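Local coordinates for De novo designed protein CA01 (Synthetic construct, PDB 5E6G) that has no known natural function, being a computationally designed, mostly helical protein apparently made to explore structurally distinct proteins, at residues E35-L38 / K39-N43; E76-I80 / P81-Q85. All coordinates share one frame; numbering follows the deposited sequence.

How the contacts relate
Both contacts are local, and each lies partly buried in an all-helical chain, on opposite sides of its centre, with their own centres about 21 Å apart. Contact 1 is a mid-helix turn of helix 24-50, whereas contact 2 takes in the loop after helix 54-75 and the opening turn of helix 80-93. Each turns apolar residues toward the same two elements, helices 54-75 and 121-130, though at different places on them. The chemistry follows position: E35-L38 / K39-N43 relies on repeating main-chain bonds, while E76-I80 / P81-Q85, at a helix start, brings in glycine, proline, a bridging water and a carboxylate of the first turn.

Contact 1: E35-L38 / K39-N43; sequences EKIL and KQLEN
Q40 and L41 make the shortest main-chain bonds across this helical turn: Q40 N donates to K36 O and L41 N to I37 O, each at 2.8 Å. E42 N to L38 O is longer at 3.1 Å, and K39 N to E35 O is weak. The Q40 side chain runs back toward the preceding turn. Its CG is anti to the carbonyl carbon (chi1 -68°) and the chain stays extended beyond it, which lays CG 3.3 Å from K36 O and brings OE1 to 3.7 Å from I37 CA. Glutamine suits this border position because its methylenes can lie along the helix while OE1 accepts a hydrogen bond from R126 of helix 121-130. On the buried face the I37 and L41 side chains lie side by side and point the same way, I37 CG2 meeting L41 CD1 at 3.7 Å. Both pack on F130 of helix 121-130, a buried place that suits branched aliphatic side chains; L41 also touches Y60 of helix 54-75, and L38 turns to Y64 of that helix. The pattern is that of an amphipathic alpha-helix in a helical bundle, with i to i+4 bonds inside and aliphatic residues facing two neighbouring helices.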
loop_
_atom_site.group_PDB
_atom_site.type_symbol
_atom_site.label_atom_id
_atom_site.label_comp_id
_atom_site.label_asym_id
_atom_site.label_seq_id
_atom_site.Cartn_x
_atom_site.Cartn_y
_atom_site.Cartn_z
ATOM N N GLU A 35 -1.931 -5.622 7.606
ATOM C CA GLU A 35 -2.464 -5.367 8.944
ATOM C C GLU A 35 -1.413 -4.741 9.853
ATOM O O GLU A 35 -1.676 -3.735 10.512
ATOM C CB GLU A 35 -2.986 -6.658 9.578
ATOM C CG GLU A 35 -4.463 -6.916 9.338
ATOM C CD GLU A 35 -5.002 -8.042 10.199
ATOM O OE1 GLU A 35 -5.394 -7.773 11.354
ATOM O OE2 GLU A 35 -5.032 -9.196 9.721
ATOM N N LYS A 36 -0.226 -5.338 9.889
ATOM C CA LYS A 36 0.845 -4.838 10.745
ATOM C C LYS A 36 1.390 -3.520 10.196
ATOM O O LYS A 36 1.751 -2.628 10.960
ATOM C CB LYS A 36 1.964 -5.879 10.879
ATOM C CG LYS A 36 2.932 -5.939 9.710
ATOM C CD LYS A 36 3.430 -7.356 9.470
ATOM C CE LYS A 36 4.515 -7.396 8.404
ATOM N NZ LYS A 36 4.257 -6.445 7.284
ATOM N N ILE A 37 1.430 -3.401 8.870
ATOM C CA ILE A 37 1.883 -2.179 8.210
ATOM C C ILE A 37 1.021 -0.988 8.619
ATOM O O ILE A 37 1.538 0.089 8.915
ATOM C CB ILE A 37 1.859 -2.332 6.669
ATOM C CG1 ILE A 37 3.032 -3.194 6.208
ATOM C CG2 ILE A 37 1.933 -0.970 5.977
ATOM C CD1 ILE A 37 2.950 -3.637 4.753
ATOM N N LEU A 38 -0.294 -1.186 8.621
ATOM C CA LEU A 38 -1.227 -0.144 9.033
ATOM C C LEU A 38 -0.973 0.261 10.480
ATOM O O LEU A 38 -1.122 1.426 10.843
ATOM C CB LEU A 38 -2.671 -0.619 8.869
ATOM C CG LEU A 38 -3.217 -0.623 7.440
ATOM C CD1 LEU A 38 -4.373 -1.602 7.313
ATOM C CD2 LEU A 38 -3.652 0.779 7.033
ATOM N N LYS A 39 -0.590 -0.714 11.297
ATOM C CA LYS A 39 -0.293 -0.468 12.703
ATOM C C LYS A 39 0.998 0.333 12.824
ATOM O O LYS A 39 1.086 1.277 13.608
ATOM C CB LYS A 39 -0.176 -1.791 13.462
ATOM C CG LYS A 39 -0.801 -1.778 14.848
ATOM C CD LYS A 39 -0.979 -3.190 15.386
ATOM C CE LYS A 39 -2.181 -3.889 14.761
ATOM N NZ LYS A 39 -3.470 -3.299 15.218
ATOM N N GLN A 40 1.994 -0.049 12.032
ATOM C CA GLN A 40 3.260 0.670 11.980
ATOM C C GLN A 40 3.053 2.103 11.500
ATOM O O GLN A 40 3.626 3.039 12.055
ATOM C CB GLN A 40 4.247 -0.054 11.062
ATOM C CG GLN A 40 4.720 -1.394 11.605
ATOM C CD GLN A 40 5.551 -2.175 10.607
ATOM O OE1 GLN A 40 5.409 -2.008 9.394
ATOM N NE2 GLN A 40 6.430 -3.033 11.113
ATOM N N LEU A 41 2.225 2.269 10.474
ATOM C CA LEU A 41 1.955 3.589 9.913
ATOM C C LEU A 41 1.263 4.498 10.927
ATOM O O LEU A 41 1.495 5.706 10.941
ATOM C CB LEU A 41 1.103 3.467 8.646
ATOM C CG LEU A 41 1.821 2.916 7.410
ATOM C CD1 LEU A 41 0.822 2.527 6.330
ATOM C CD2 LEU A 41 2.816 3.930 6.868
ATOM N N GLU A 42 0.411 3.916 11.769
ATOM C CA GLU A 42 -0.251 4.676 12.827
ATOM C C GLU A 42 0.779 5.320 13.746
ATOM O O GLU A 42 0.649 6.486 14.122
ATOM C CB GLU A 42 -1.184 3.781 13.646
ATOM C CG GLU A 42 -2.568 3.593 13.047
ATOM C CD GLU A 42 -3.540 2.948 14.020
ATOM O OE1 GLU A 42 -3.712 3.482 15.137
ATOM O OE2 GLU A 42 -4.128 1.903 13.667
ATOM N N ASN A 43 1.803 4.553 14.104
ATOM C CA ASN A 43 2.861 5.051 14.972
ATOM C C ASN A 43 3.669 6.145 14.279
ATOM O O ASN A 43 3.925 7.197 14.862
ATOM C CB ASN A 43 3.782 3.908 15.401
ATOM C CG ASN A 43 4.582 4.240 16.651
ATOM O OD1 ASN A 43 4.061 4.829 17.598
ATOM N ND2 ASN A 43 5.855 3.868 16.654
#

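Contact 2: E76-I80 / P81-Q85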
loop_
_atom_site.group_PDB
_atom_site.type_symbol
_atom_site.label_atom_id
_atom_site.label_comp_id
_atom_site.label_asym_id
_atom_site.label_seq_id
_atom_site.Cartn_x
_atom_site.Cartn_y
_atom_site.Cartn_z
ATOM N N GLU A 76 -12.291 -8.497 0.020
ATOM C CA GLU A 76 -13.486 -8.616 -0.808
ATOM C C GLU A 76 -13.321 -9.684 -1.890
ATOM O O GLU A 76 -14.215 -9.895 -2.710
ATOM C CB GLU A 76 -13.807 -7.264 -1.444
ATOM C CG GLU A 76 -14.676 -6.357 -0.590
ATOM C CD GLU A 76 -16.060 -6.927 -0.346
ATOM O OE1 GLU A 76 -17.003 -6.540 -1.072
ATOM O OE2 GLU A 76 -16.202 -7.761 0.574
ATOM N N GLY A 77 -12.175 -10.353 -1.892
ATOM C CA GLY A 77 -11.918 -11.428 -2.835
ATOM C C GLY A 77 -11.426 -10.951 -4.189
ATOM O O GLY A 77 -11.316 -11.742 -5.123
ATOM N N VAL A 78 -11.131 -9.661 -4.302
ATOM C CA VAL A 78 -10.622 -9.104 -5.550
ATOM C C VAL A 78 -9.216 -9.634 -5.829
ATOM O O VAL A 78 -8.373 -9.678 -4.932
ATOM C CB VAL A 78 -10.595 -7.565 -5.513
ATOM C CG1 VAL A 78 -10.076 -7.003 -6.830
ATOM C CG2 VAL A 78 -11.982 -7.018 -5.215
ATOM N N ARG A 79 -8.973 -10.039 -7.074
ATOM C CA ARG A 79 -7.668 -10.562 -7.467
ATOM C C ARG A 79 -6.598 -9.478 -7.326
ATOM O O ARG A 79 -6.885 -8.287 -7.446
ATOM C CB ARG A 79 -7.712 -11.099 -8.900
ATOM C CG ARG A 79 -7.973 -10.044 -9.966
ATOM C CD ARG A 79 -8.536 -10.673 -11.233
ATOM N NE ARG A 79 -7.714 -11.783 -11.706
ATOM C CZ ARG A 79 -6.651 -11.654 -12.494
ATOM N NH1 ARG A 79 -6.261 -10.457 -12.915
ATOM N NH2 ARG A 79 -5.971 -12.730 -12.865
ATOM N N ILE A 80 -5.366 -9.898 -7.067
ATOM C CA ILE A 80 -4.296 -8.970 -6.706
ATOM C C ILE A 80 -3.980 -7.943 -7.798
ATOM O O ILE A 80 -3.816 -6.760 -7.491
ATOM C CB ILE A 80 -3.012 -9.744 -6.334
ATOM C CG1 ILE A 80 -3.250 -10.539 -5.048
ATOM C CG2 ILE A 80 -1.835 -8.791 -6.135
ATOM C CD1 ILE A 80 -2.257 -11.655 -4.818
ATOM N N PRO A 81 -3.890 -8.377 -9.069
ATOM C CA PRO A 81 -3.616 -7.395 -10.129
ATOM C C PRO A 81 -4.690 -6.313 -10.222
ATOM O O PRO A 81 -4.370 -5.146 -10.452
ATOM C CB PRO A 81 -3.593 -8.245 -11.405
ATOM C CG PRO A 81 -3.302 -9.632 -10.940
ATOM C CD PRO A 81 -3.955 -9.750 -9.599
ATOM N N GLU A 82 -5.948 -6.702 -10.038
ATOM C CA GLU A 82 -7.058 -5.760 -10.110
ATOM C C GLU A 82 -7.088 -4.859 -8.875
ATOM O O GLU A 82 -7.411 -3.675 -8.972
ATOM C CB GLU A 82 -8.389 -6.508 -10.253
ATOM C CG GLU A 82 -9.590 -5.601 -10.498
ATOM C CD GLU A 82 -10.895 -6.368 -10.620
ATOM O OE1 GLU A 82 -10.856 -7.615 -10.617
ATOM O OE2 GLU A 82 -11.961 -5.721 -10.721
ATOM N N ALA A 83 -6.745 -5.426 -7.722
ATOM C CA ALA A 83 -6.723 -4.676 -6.467
ATOM C C ALA A 83 -5.771 -3.490 -6.560
ATOM O O ALA A 83 -6.093 -2.386 -6.115
ATOM C CB ALA A 83 -6.328 -5.585 -5.312
ATOM N N VAL A 84 -4.599 -3.725 -7.141
ATOM C CA VAL A 84 -3.613 -2.672 -7.345
ATOM C C VAL A 84 -4.205 -1.531 -8.166
ATOM O O VAL A 84 -4.073 -0.364 -7.803
ATOM C CB VAL A 84 -2.347 -3.217 -8.052
ATOM C CG1 VAL A 84 -1.409 -2.086 -8.462
ATOM C CG2 VAL A 84 -1.624 -4.202 -7.149
ATOM N N GLN A 85 -4.865 -1.873 -9.268
ATOM C CA GLN A 85 -5.415 -0.865 -10.170
ATOM C C GLN A 85 -6.575 -0.100 -9.536
ATOM O O GLN A 85 -6.692 1.112 -9.709
ATOM C CB GLN A 85 -5.872 -1.515 -11.479
ATOM C CG GLN A 85 -4.755 -2.198 -12.255
ATOM C CD GLN A 85 -3.678 -1.231 -12.712
ATOM O OE1 GLN A 85 -3.957 -0.075 -13.038
ATOM N NE2 GLN A 85 -2.435 -1.698 -12.732
HETATM O O HOH W 1 -11.060 -9.722 -9.046
#
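V78 and E82 meet through a methyl group: with V78 CG1 anti to the backbone N (chi1 -179°), it comes to 3.8 Å from E82 CB. The chi1 of E82, -173°, carries its extended chain past that methyl, V78 CG1 lying 4.0 Å from E82 CG. R79 CG instead sits between the backbone N and the carbonyl carbon (chi1 65°), which places it 3.6 Å from E82 CB. A water ties the two ends together, accepting from R79 N at 2.9 Å and donating to E82 OE1 at 2.6 Å. E82 thus serves the N-cap residue's N-H through a water, and its negative charge would probably suit the positive end of the helix dipole. The R79 side chain crosses P81 at about a right angle, and P81 CD lies over one face of the guanidinium, offset toward the rim. Outside the two segments, R79 NE forms a salt bridge to a phosphate ion, probably from the crystallisation liquor. A83 N bonds R79 O at 2.9 Å, and V84 N bonds I80 O at 3.2 Å. Proline fits the first turn, where no earlier carbonyl of the helix needs its missing N-H. Small A83 packs against L73 and L74, and I80 and V84 touch F124. G77, with positive phi, ends helix 54-75 in a Schellman motif; R79, two residues later, occupies the N-cap position of the next helix, a short helix-loop-helix connection.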